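Local coordinates for orotidine 5'-phosphate decarboxylase (Streptomyces avermitilis, PDB 3V75), which probably catalyses the decarboxylation of orotidine 5'-phosphate to UMP, the last step of de novo UMP biosynthesis, at residues A[193-196]-A[197-200]; A[84-87]-A[88-92]; A[23-27]-A[28-32]. One frame throughout, in Å; residues are numbered along the deposited sequence.

Interaction 1. Residues A[193-196]-A[197-200]; sequences GRDV and AATM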
ATOM      1  N   GLY A 193      15.718  19.124 -12.935  1.00 12.74           N
ATOM      2  CA  GLY A 193      14.655  19.802 -13.669  1.00 10.87           C
ATOM      3  C   GLY A 193      13.485  18.907 -14.039  1.00 13.63           C
ATOM      4  O   GLY A 193      12.445  19.442 -14.446  1.00 12.49           O
ATOM      5  N   ARG A 194      13.610  17.586 -13.921  1.00 10.44           N
ATOM      6  CA  ARG A 194      12.464  16.687 -14.163  1.00  9.86           C
ATOM      7  C   ARG A 194      11.565  16.657 -12.933  1.00  8.27           C
ATOM      8  O   ARG A 194      12.083  16.676 -11.798  1.00  8.08           O
ATOM      9  CB  ARG A 194      12.923  15.259 -14.526  1.00 13.01           C
ATOM     10  CG  ARG A 194      13.676  15.270 -15.887  1.00 17.11           C
ATOM     11  CD  ARG A 194      14.305  13.956 -16.293  1.00 24.46           C
ATOM     12  NE  ARG A 194      15.051  13.444 -15.161  1.00 27.91           N
ATOM     13  CZ  ARG A 194      15.475  12.186 -15.036  1.00 37.39           C
ATOM     14  NH1 ARG A 194      15.245  11.311 -16.016  1.00 40.36           N
ATOM     15  NH2 ARG A 194      16.097  11.799 -13.911  1.00 26.73           N
ATOM     16  N   ASP A 195      10.245  16.592 -13.118  1.00  7.24           N
ATOM     17  CA  ASP A 195       9.396  16.385 -11.957  1.00  7.67           C
ATOM     18  C   ASP A 195       9.362  14.919 -11.557  1.00  6.83           C
ATOM     19  O   ASP A 195       9.975  14.069 -12.223  1.00  6.53           O
ATOM     20  CB  ASP A 195       7.988  17.021 -12.062  1.00  7.10           C
ATOM     21  CG  ASP A 195       7.129  16.421 -13.132  1.00  7.87           C
ATOM     22  OD1 ASP A 195       7.422  15.322 -13.681  1.00  6.58           O
ATOM     23  OD2 ASP A 195       6.070  17.074 -13.438  1.00  8.47           O
ATOM     24  N   VAL A 196       8.671  14.623 -10.459  1.00  5.49           N
ATOM     25  CA  VAL A 196       8.601  13.273  -9.944  1.00  5.51           C
ATOM     26  C   VAL A 196       8.014  12.314 -10.970  1.00  6.79           C
ATOM     27  O   VAL A 196       8.552  11.228 -11.209  1.00  5.95           O
ATOM     28  CB  VAL A 196       7.834  13.252  -8.615  1.00  4.71           C
ATOM     29  CG1 VAL A 196       7.418  11.823  -8.247  1.00  7.01           C
ATOM     30  CG2 VAL A 196       8.712  13.898  -7.518  1.00  6.91           C
ATOM     31  N   ALA A 197       6.898  12.715 -11.606  1.00  5.16           N
ATOM     32  CA  ALA A 197       6.287  11.840 -12.601  1.00  4.71           C
ATOM     33  C   ALA A 197       7.236  11.551 -13.756  1.00  5.72           C
ATOM     34  O   ALA A 197       7.342  10.391 -14.196  1.00  5.17           O
ATOM     35  CB  ALA A 197       4.976  12.469 -13.148  1.00  5.23           C
ATOM     36  N   ALA A 198       7.863  12.597 -14.281  1.00  4.65           N
ATOM     37  CA  ALA A 198       8.766  12.424 -15.419  1.00  5.04           C
ATOM     38  C   ALA A 198       9.947  11.513 -15.036  1.00  6.05           C
ATOM     39  O   ALA A 198      10.475  10.773 -15.873  1.00  6.81           O
ATOM     40  CB  ALA A 198       9.274  13.779 -15.922  1.00  6.65           C
ATOM     41  N   THR A 199      10.367  11.612 -13.779  1.00  6.31           N
ATOM     42  CA  THR A 199      11.467  10.802 -13.284  1.00  6.89           C
ATOM     43  C   THR A 199      11.046   9.346 -13.303  1.00  5.21           C
ATOM     44  O   THR A 199      11.814   8.479 -13.754  1.00  6.56           O
ATOM     45  CB  THR A 199      11.829  11.263 -11.842  1.00  7.47           C
ATOM     46  OG1 THR A 199      12.299  12.610 -11.920  1.00  9.39           O
ATOM     47  CG2 THR A 199      12.932  10.368 -11.233  1.00 12.53           C
HETATM   48  N   MSE A 200       9.822   9.060 -12.842  1.00  4.69           N
HETATM   49  CA  MSE A 200       9.341   7.680 -12.860  1.00  4.43           C
HETATM   50  C   MSE A 200       9.225   7.151 -14.294  1.00  5.13           C
HETATM   51  O   MSE A 200       9.592   6.008 -14.577  1.00  5.89           O
HETATM   52  CB  MSE A 200       7.993   7.540 -12.133  1.00  6.23           C
HETATM   53  CG  MSE A 200       8.040   7.973 -10.687  1.00  7.33           C
HETATM   54 SE   MSE A 200       9.469   7.041  -9.704  1.00 12.35          SE
HETATM   55  CE  MSE A 200       9.497   8.234  -8.147  1.00  9.31           C
TER
HETATM   56  O   HOH W   1      14.716   8.756 -14.042  1.00 16.07           O
HETATM   57  O   HOH W   2      14.962  13.256 -11.977  1.00 17.64           O
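Asp195 meets Ala198 at the start of helix 196-207 as a textbook N-cap: Asp195 OD1 accepts from Ala198 N at 2.8 Å, approached nearly along the carboxylate C-O bond, with an N-H...O angle of 164°. CG stands between the backbone N and the carbonyl carbon (chi1 65°), and this turns the carboxylate back over the first helical turn, with Asp195 OD1 3.3 Å from Ala198 CB. The backbone oxygen of the same residue has two donors. Thr199 N is one, and Thr199 OG1 donates to Asp195 O at 2.8 Å from well above the carbonyl plane. Farther along, Val196 and Met200, a selenomethionine, run side by side, Val196 CG1 4.1 Å from Met200 CE. One water links Thr199 OG1 to Arg194 NH2, though weakly at the arginine end; the guanidinium has its stronger partner in Asp192. Tyr231 OH hydrogen-bonds to Asp195 OD2, which with the capping bond would restrict rotation of the carboxylate, while Tyr151 of the second subunit packs on Val196. With its negative charge at the helix N-terminus, Asp195 would be favoured by the helix dipole, which probably stabilises the carboxylate form.

Interaction 2. Residues A[84-87]-A[88-92]; sequences PQSA and FFERF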
ATOM      1  N   PRO A  84      -8.700  -6.318 -10.060  1.00  5.52           N
ATOM      2  CA  PRO A  84      -9.329  -6.234  -8.738  1.00  5.62           C
ATOM      3  C   PRO A  84      -8.688  -5.130  -7.925  1.00  3.94           C
ATOM      4  O   PRO A  84      -7.467  -4.965  -7.974  1.00  5.19           O
ATOM      5  CB  PRO A  84      -9.018  -7.591  -8.090  1.00  6.13           C
ATOM      6  CG  PRO A  84      -7.839  -8.110  -8.875  1.00  7.57           C
ATOM      7  CD  PRO A  84      -7.930  -7.554 -10.257  1.00  5.95           C
ATOM      8  N   GLN A  85      -9.499  -4.398  -7.164  1.00  5.01           N
ATOM      9  CA  GLN A  85      -8.991  -3.385  -6.237  1.00  4.29           C
ATOM     10  C   GLN A  85      -8.968  -4.005  -4.847  1.00  4.46           C
ATOM     11  O   GLN A  85      -9.998  -4.237  -4.237  1.00  4.87           O
ATOM     12  CB  GLN A  85      -9.862  -2.111  -6.276  1.00  4.82           C
ATOM     13  CG  GLN A  85      -9.585  -1.092  -5.182  1.00  4.94           C
ATOM     14  CD  GLN A  85      -8.104  -0.826  -5.013  1.00  4.88           C
ATOM     15  OE1 GLN A  85      -7.510  -1.213  -3.979  1.00  5.51           O
ATOM     16  NE2 GLN A  85      -7.492  -0.187  -6.004  1.00  6.50           N
ATOM     17  N   SER A  86      -7.748  -4.258  -4.364  1.00  4.31           N
ATOM     18  CA  SER A  86      -7.533  -4.974  -3.113  1.00  5.03           C
ATOM     19  C   SER A  86      -8.302  -4.359  -1.941  1.00  5.24           C
ATOM     20  O   SER A  86      -8.800  -5.099  -1.088  1.00  5.19           O
ATOM     21  CB  SER A  86      -6.031  -4.976  -2.792  1.00  6.03           C
ATOM     22  OG  SER A  86      -5.772  -5.830  -1.701  1.00  6.80           O
ATOM     23  N   ALA A  87      -8.380  -3.033  -1.865  1.00  4.42           N
ATOM     24  CA  ALA A  87      -8.987  -2.410  -0.686  1.00  5.23           C
ATOM     25  C   ALA A  87     -10.411  -2.881  -0.420  1.00  4.71           C
ATOM     26  O   ALA A  87     -10.842  -2.993   0.718  1.00  5.71           O
ATOM     27  CB  ALA A  87      -8.964  -0.874  -0.796  1.00  5.57           C
ATOM     28  N   PHE A  88     -11.163  -3.119  -1.502  1.00  5.01           N
ATOM     29  CA  PHE A  88     -12.570  -3.491  -1.347  1.00  5.43           C
ATOM     30  C   PHE A  88     -12.738  -4.905  -0.791  1.00  7.52           C
ATOM     31  O   PHE A  88     -13.794  -5.239  -0.277  1.00  9.09           O
ATOM     32  CB  PHE A  88     -13.330  -3.325  -2.671  1.00  6.25           C
ATOM     33  CG  PHE A  88     -13.301  -1.905  -3.191  1.00  6.78           C
ATOM     34  CD1 PHE A  88     -13.585  -0.837  -2.352  1.00 11.61           C
ATOM     35  CD2 PHE A  88     -13.010  -1.641  -4.523  1.00  8.39           C
ATOM     36  CE1 PHE A  88     -13.552   0.504  -2.864  1.00 10.99           C
ATOM     37  CE2 PHE A  88     -12.982  -0.346  -5.000  1.00  8.91           C
ATOM     38  CZ  PHE A  88     -13.244   0.706  -4.165  1.00  8.92           C
ATOM     39  N   PHE A  89     -11.685  -5.720  -0.905  1.00  6.62           N
ATOM     40  CA  PHE A  89     -11.652  -7.060  -0.321  1.00  7.72           C
ATOM     41  C   PHE A  89     -11.081  -6.968   1.118  1.00  7.69           C
ATOM     42  O   PHE A  89     -11.586  -7.603   2.042  1.00  9.12           O
ATOM     43  CB  PHE A  89     -10.783  -7.972  -1.208  1.00  7.09           C
ATOM     44  CG  PHE A  89     -11.344  -8.188  -2.576  1.00  7.18           C
ATOM     45  CD1 PHE A  89     -12.096  -9.336  -2.865  1.00  6.61           C
ATOM     46  CD2 PHE A  89     -11.157  -7.231  -3.567  1.00  6.45           C
ATOM     47  CE1 PHE A  89     -12.645  -9.545  -4.133  1.00  7.32           C
ATOM     48  CE2 PHE A  89     -11.697  -7.428  -4.856  1.00  7.11           C
ATOM     49  CZ  PHE A  89     -12.449  -8.601  -5.134  1.00  7.92           C
ATOM     50  N   GLU A  90     -10.022  -6.159   1.288  1.00  6.21           N
ATOM     51  CA  GLU A  90      -9.326  -6.082   2.576  1.00  6.19           C
ATOM     52  C   GLU A  90     -10.229  -5.563   3.671  1.00  7.58           C
ATOM     53  O   GLU A  90     -10.010  -5.842   4.856  1.00  8.24           O
ATOM     54  CB  GLU A  90      -8.119  -5.145   2.480  1.00  6.33           C
ATOM     55  CG  GLU A  90      -7.021  -5.643   1.602  1.00  7.12           C
ATOM     56  CD  GLU A  90      -5.841  -4.700   1.602  1.00  5.02           C
ATOM     57  OE1 GLU A  90      -5.521  -4.123   2.672  1.00  7.07           O
ATOM     58  OE2 GLU A  90      -5.233  -4.503   0.526  1.00  5.52           O
ATOM     59  N   ARG A  91     -11.237  -4.765   3.292  1.00  7.14           N
ATOM     60  CA  ARG A  91     -12.151  -4.202   4.295  1.00  7.29           C
ATOM     61  C   ARG A  91     -12.910  -5.292   5.051  1.00  8.62           C
ATOM     62  O   ARG A  91     -13.418  -5.044   6.144  1.00 10.05           O
ATOM     63  CB  ARG A  91     -13.116  -3.167   3.665  1.00  9.04           C
ATOM     64  CG  ARG A  91     -14.121  -3.789   2.720  1.00  9.83           C
ATOM     65  CD  ARG A  91     -14.727  -2.704   1.824  1.00 10.18           C
ATOM     66  NE  ARG A  91     -15.690  -3.243   0.851  1.00 11.92           N
ATOM     67  CZ  ARG A  91     -17.009  -3.249   1.059  1.00 11.28           C
ATOM     68  NH1 ARG A  91     -17.510  -2.776   2.202  1.00 14.06           N
ATOM     69  NH2 ARG A  91     -17.826  -3.748   0.124  1.00 11.76           N
ATOM     70  N   PHE A  92     -12.964  -6.498   4.475  1.00  7.83           N
ATOM     71  CA  PHE A  92     -13.560  -7.649   5.167  1.00 10.25           C
ATOM     72  C   PHE A  92     -12.515  -8.567   5.829  1.00 11.36           C
ATOM     73  O   PHE A  92     -12.853  -9.666   6.262  1.00 14.82           O
ATOM     74  CB  PHE A  92     -14.491  -8.440   4.221  1.00 10.79           C
ATOM     75  CG  PHE A  92     -15.661  -7.631   3.728  1.00 11.01           C
ATOM     76  CD1 PHE A  92     -16.592  -7.103   4.632  1.00 14.35           C
ATOM     77  CD2 PHE A  92     -15.787  -7.332   2.375  1.00 12.68           C
ATOM     78  CE1 PHE A  92     -17.673  -6.319   4.168  1.00 19.76           C
ATOM     79  CE2 PHE A  92     -16.870  -6.544   1.906  1.00 14.44           C
ATOM     80  CZ  PHE A  92     -17.791  -6.059   2.799  1.00 14.19           C
TER
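The chain turns from Gln85 straight into the short helix 86-90, and Ser86 O is gripped twice: by Glu90 N at 2.9 Å and by Phe89 N. Arg91 N reaches Ala87 O at 3.1 Å, and Phe88 N donates to Gln85 O. Gln85 is the N-cap. Gln85 OE1 accepts a hydrogen bond from Ala87 N at 2.9 Å on an in-plane lone pair, almost straight at 173°. With CG anti to the backbone N (chi1 169°), Gln85 CG comes to 3.5 Å from Phe88 CE2; the bend at chi2 then turns the amide back to the helix start, the amide and ring planes nearly perpendicular. Phe89 turns its ring edge to Gln85 O, 3.3 Å from Phe89 CD2. In this TIM barrel Pro84 ends strand 81-84 and Gln85 leads into the helix, at the carboxyl end of the strands where the active sites of such barrels lie, and the Gln85 side chain is close to Lys119, the predicted proton donor. Ser86 OG, anti to its own nitrogen (chi1 -171°), donates to Glu90 OE2 at 2.6 Å, on the lone pair facing away from the other carboxylate oxygen. OE2 also pairs with Arg120, and OE1 with Arg120 of the second subunit. Arg91 bridges to Asp59 of its own chain and to Glu132 of the second subunit, while its NE makes a weak bond to Phe88 O; the CZ carbon of the Phe92 ring lies over one guanidinium face.

Interaction 3. Residues A[23-27]-A[28-32]; sequences SLEPF and GARLS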
ATOM      1  N   SER A  23       8.855 -21.048 -17.467  1.00 27.86           N
ATOM      2  CA  SER A  23       8.563 -19.651 -17.103  1.00 28.39           C
ATOM      3  C   SER A  23       7.372 -19.134 -17.936  1.00 28.10           C
ATOM      4  O   SER A  23       7.257 -19.462 -19.126  1.00 29.25           O
ATOM      5  CB  SER A  23       9.777 -18.693 -17.263  1.00 39.66           C
ATOM      6  OG  SER A  23      11.031 -19.348 -16.926  1.00 45.43           O
ATOM      7  N   LEU A  24       6.515 -18.305 -17.315  1.00 22.05           N
ATOM      8  CA  LEU A  24       5.552 -17.524 -18.093  1.00 17.33           C
ATOM      9  C   LEU A  24       6.351 -16.616 -18.996  1.00 17.78           C
ATOM     10  O   LEU A  24       7.387 -16.054 -18.565  1.00 16.36           O
ATOM     11  CB  LEU A  24       4.706 -16.628 -17.234  1.00 16.88           C
ATOM     12  CG  LEU A  24       3.478 -17.150 -16.568  1.00 27.51           C
ATOM     13  CD1 LEU A  24       2.943 -16.067 -15.661  1.00 13.73           C
ATOM     14  CD2 LEU A  24       2.478 -17.539 -17.700  1.00 20.35           C
ATOM     15  N   GLU A  25       5.869 -16.454 -20.232  1.00 13.81           N
ATOM     16  CA  GLU A  25       6.399 -15.454 -21.161  1.00 15.18           C
ATOM     17  C   GLU A  25       6.305 -14.063 -20.497  1.00 11.06           C
ATOM     18  O   GLU A  25       5.464 -13.836 -19.631  1.00 11.88           O
ATOM     19  CB  GLU A  25       5.609 -15.542 -22.482  1.00 13.99           C
ATOM     20  CG  GLU A  25       5.785 -14.324 -23.428  1.00 34.16           C
ATOM     21  CD  GLU A  25       5.083 -14.388 -24.806  1.00 45.78           C
ATOM     22  OE1 GLU A  25       3.874 -14.745 -24.922  1.00 40.77           O
ATOM     23  OE2 GLU A  25       5.802 -14.012 -25.777  1.00 44.43           O
ATOM     24  N   PRO A  26       7.209 -13.134 -20.850  1.00 11.28           N
ATOM     25  CA  PRO A  26       7.205 -11.822 -20.189  1.00  9.82           C
ATOM     26  C   PRO A  26       5.844 -11.108 -20.264  1.00 11.90           C
ATOM     27  O   PRO A  26       5.150 -11.213 -21.296  1.00  9.93           O
ATOM     28  CB  PRO A  26       8.292 -11.045 -20.949  1.00 12.67           C
ATOM     29  CG  PRO A  26       9.242 -12.119 -21.431  1.00 15.11           C
ATOM     30  CD  PRO A  26       8.375 -13.307 -21.748  1.00 13.89           C
ATOM     31  N   PHE A  27       5.472 -10.441 -19.176  1.00  9.68           N
ATOM     32  CA  PHE A  27       4.193  -9.779 -19.090  1.00  9.67           C
ATOM     33  C   PHE A  27       3.902  -8.837 -20.271  1.00  9.18           C
ATOM     34  O   PHE A  27       2.775  -8.856 -20.808  1.00  8.68           O
ATOM     35  CB  PHE A  27       4.055  -9.039 -17.761  1.00  8.54           C
ATOM     36  CG  PHE A  27       2.800  -8.257 -17.644  1.00  7.18           C
ATOM     37  CD1 PHE A  27       1.579  -8.906 -17.552  1.00  7.80           C
ATOM     38  CD2 PHE A  27       2.828  -6.872 -17.626  1.00  6.97           C
ATOM     39  CE1 PHE A  27       0.389  -8.169 -17.422  1.00  7.60           C
ATOM     40  CE2 PHE A  27       1.646  -6.139 -17.522  1.00  6.57           C
ATOM     41  CZ  PHE A  27       0.427  -6.799 -17.441  1.00  7.62           C
ATOM     42  N   GLY A  28       4.875  -8.033 -20.692  1.00  8.87           N
ATOM     43  CA  GLY A  28       4.603  -7.054 -21.746  1.00  9.04           C
ATOM     44  C   GLY A  28       4.145  -7.779 -23.011  1.00 10.36           C
ATOM     45  O   GLY A  28       3.169  -7.353 -23.680  1.00 10.38           O
ATOM     46  N   ALA A  29       4.827  -8.872 -23.365  1.00  9.31           N
ATOM     47  CA  ALA A  29       4.452  -9.657 -24.522  1.00  9.71           C
ATOM     48  C   ALA A  29       3.085 -10.323 -24.332  1.00 11.08           C
ATOM     49  O   ALA A  29       2.258 -10.355 -25.269  1.00 10.48           O
ATOM     50  CB  ALA A  29       5.516 -10.729 -24.814  1.00 11.36           C
ATOM     51  N   ARG A  30       2.837 -10.897 -23.154  1.00 10.74           N
ATOM     52  CA  ARG A  30       1.552 -11.567 -22.923  1.00  9.18           C
ATOM     53  C   ARG A  30       0.400 -10.556 -22.962  1.00 10.76           C
ATOM     54  O   ARG A  30      -0.677 -10.863 -23.497  1.00  9.89           O
ATOM     55  CB  ARG A  30       1.575 -12.327 -21.588  1.00 10.19           C
ATOM     56  CG  ARG A  30       2.602 -13.478 -21.600  1.00 12.04           C
ATOM     57  CD  ARG A  30       2.452 -14.375 -20.353  1.00 11.20           C
ATOM     58  NE  ARG A  30       2.721 -13.649 -19.103  1.00 10.61           N
ATOM     59  CZ  ARG A  30       1.844 -13.466 -18.115  1.00  9.34           C
ATOM     60  NH1 ARG A  30       0.599 -13.943 -18.217  1.00  9.72           N
ATOM     61  NH2 ARG A  30       2.193 -12.791 -17.026  1.00  9.90           N
ATOM     62  N   LEU A  31       0.633  -9.377 -22.406  1.00  7.72           N
ATOM     63  CA  LEU A  31      -0.392  -8.327 -22.369  1.00  7.76           C
ATOM     64  C   LEU A  31      -0.694  -7.838 -23.809  1.00 10.34           C
ATOM     65  O   LEU A  31      -1.854  -7.676 -24.189  1.00  9.30           O
ATOM     66  CB  LEU A  31       0.101  -7.177 -21.496  1.00  7.18           C
ATOM     67  CG  LEU A  31      -0.770  -5.916 -21.571  1.00  6.72           C
ATOM     68  CD1 LEU A  31      -2.162  -6.238 -20.983  1.00  9.79           C
ATOM     69  CD2 LEU A  31      -0.141  -4.786 -20.846  1.00  7.18           C
ATOM     70  N   SER A  32       0.355  -7.589 -24.595  1.00  9.71           N
ATOM     71  CA  SER A  32       0.198  -7.143 -25.987  0.70  9.64           C
ATOM     72  C   SER A  32      -0.645  -8.174 -26.749  1.00 12.85           C
ATOM     73  O   SER A  32      -1.598  -7.808 -27.489  1.00 12.12           O
ATOM     74  CB  SER A  32       1.580  -6.981 -26.648  0.70 13.76           C
ATOM     75  OG  SER A  32       1.453  -6.565 -28.003  0.70 14.10           O
TER
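Arg30 folds back along the segment that precedes its helix, and Arg30 NE donates to Glu25 O at 2.8 Å; the bond is bent to 132°, with the donor tilted from the carbonyl plane. The bend at chi3 (-63°) directs the guanidinium across the Leu24 side chain, and Leu24 CD1 sits over one face, offset toward the rim and 3.6 Å from Arg30 NH2. Arg30 NH2 also lies at the edge of the Phe27 ring, 4.0 Å from Phe27 CD1, the two planes steeply inclined. Glu25 runs past Arg30 in the opposite direction, Glu25 CB 3.8 Å from Arg30 CG, and carries its OE2 to 3.4 Å from Ala29 CB; its carboxylate pairs with Arg33. Phe27 opens helix 27-38, with Pro26 at the N-cap position, just ahead of the first barrel strand, 42-45. Phe27 has CG anti to the backbone N (chi1 176°), which places its ring beneath Leu31: Leu31 CB stands over the face, 4.2 Å from the centroid of the Phe27 ring, in a CH-pi contact, and Leu31 CD2 touches Phe27 CZ. Outside, Arg30 NH1 bridges to Asp144 and NH2 bonds to Gly168 O. A leucine at Arg30 would probably leave Glu25 O without its side-chain donor and Asp144 without its salt-bridge mate. Leu31 N donates to Phe27 O at 2.7 Å.

All three interactions sit at helix beginnings around one eight-stranded parallel barrel. Along the chain the order is interaction 3, at the start of helix 27-38; then interaction 2, where strand 81-84 passes into helix 86-90; then interaction 1, where the loop after helix 183-186 enters helix 196-207. Their centres lie 26 to 30 Å apart and none touches another; interactions 2 and 3 are on opposite sides of the chain's centre. Interactions 1 and 2 both meet the second subunit, so the dimer interface joins distant parts of the chain, whereas interaction 3 belongs to one chain alone. Interaction 2 alone approaches the predicted catalytic lysine, which is consistent with an active site close to the subunit interface.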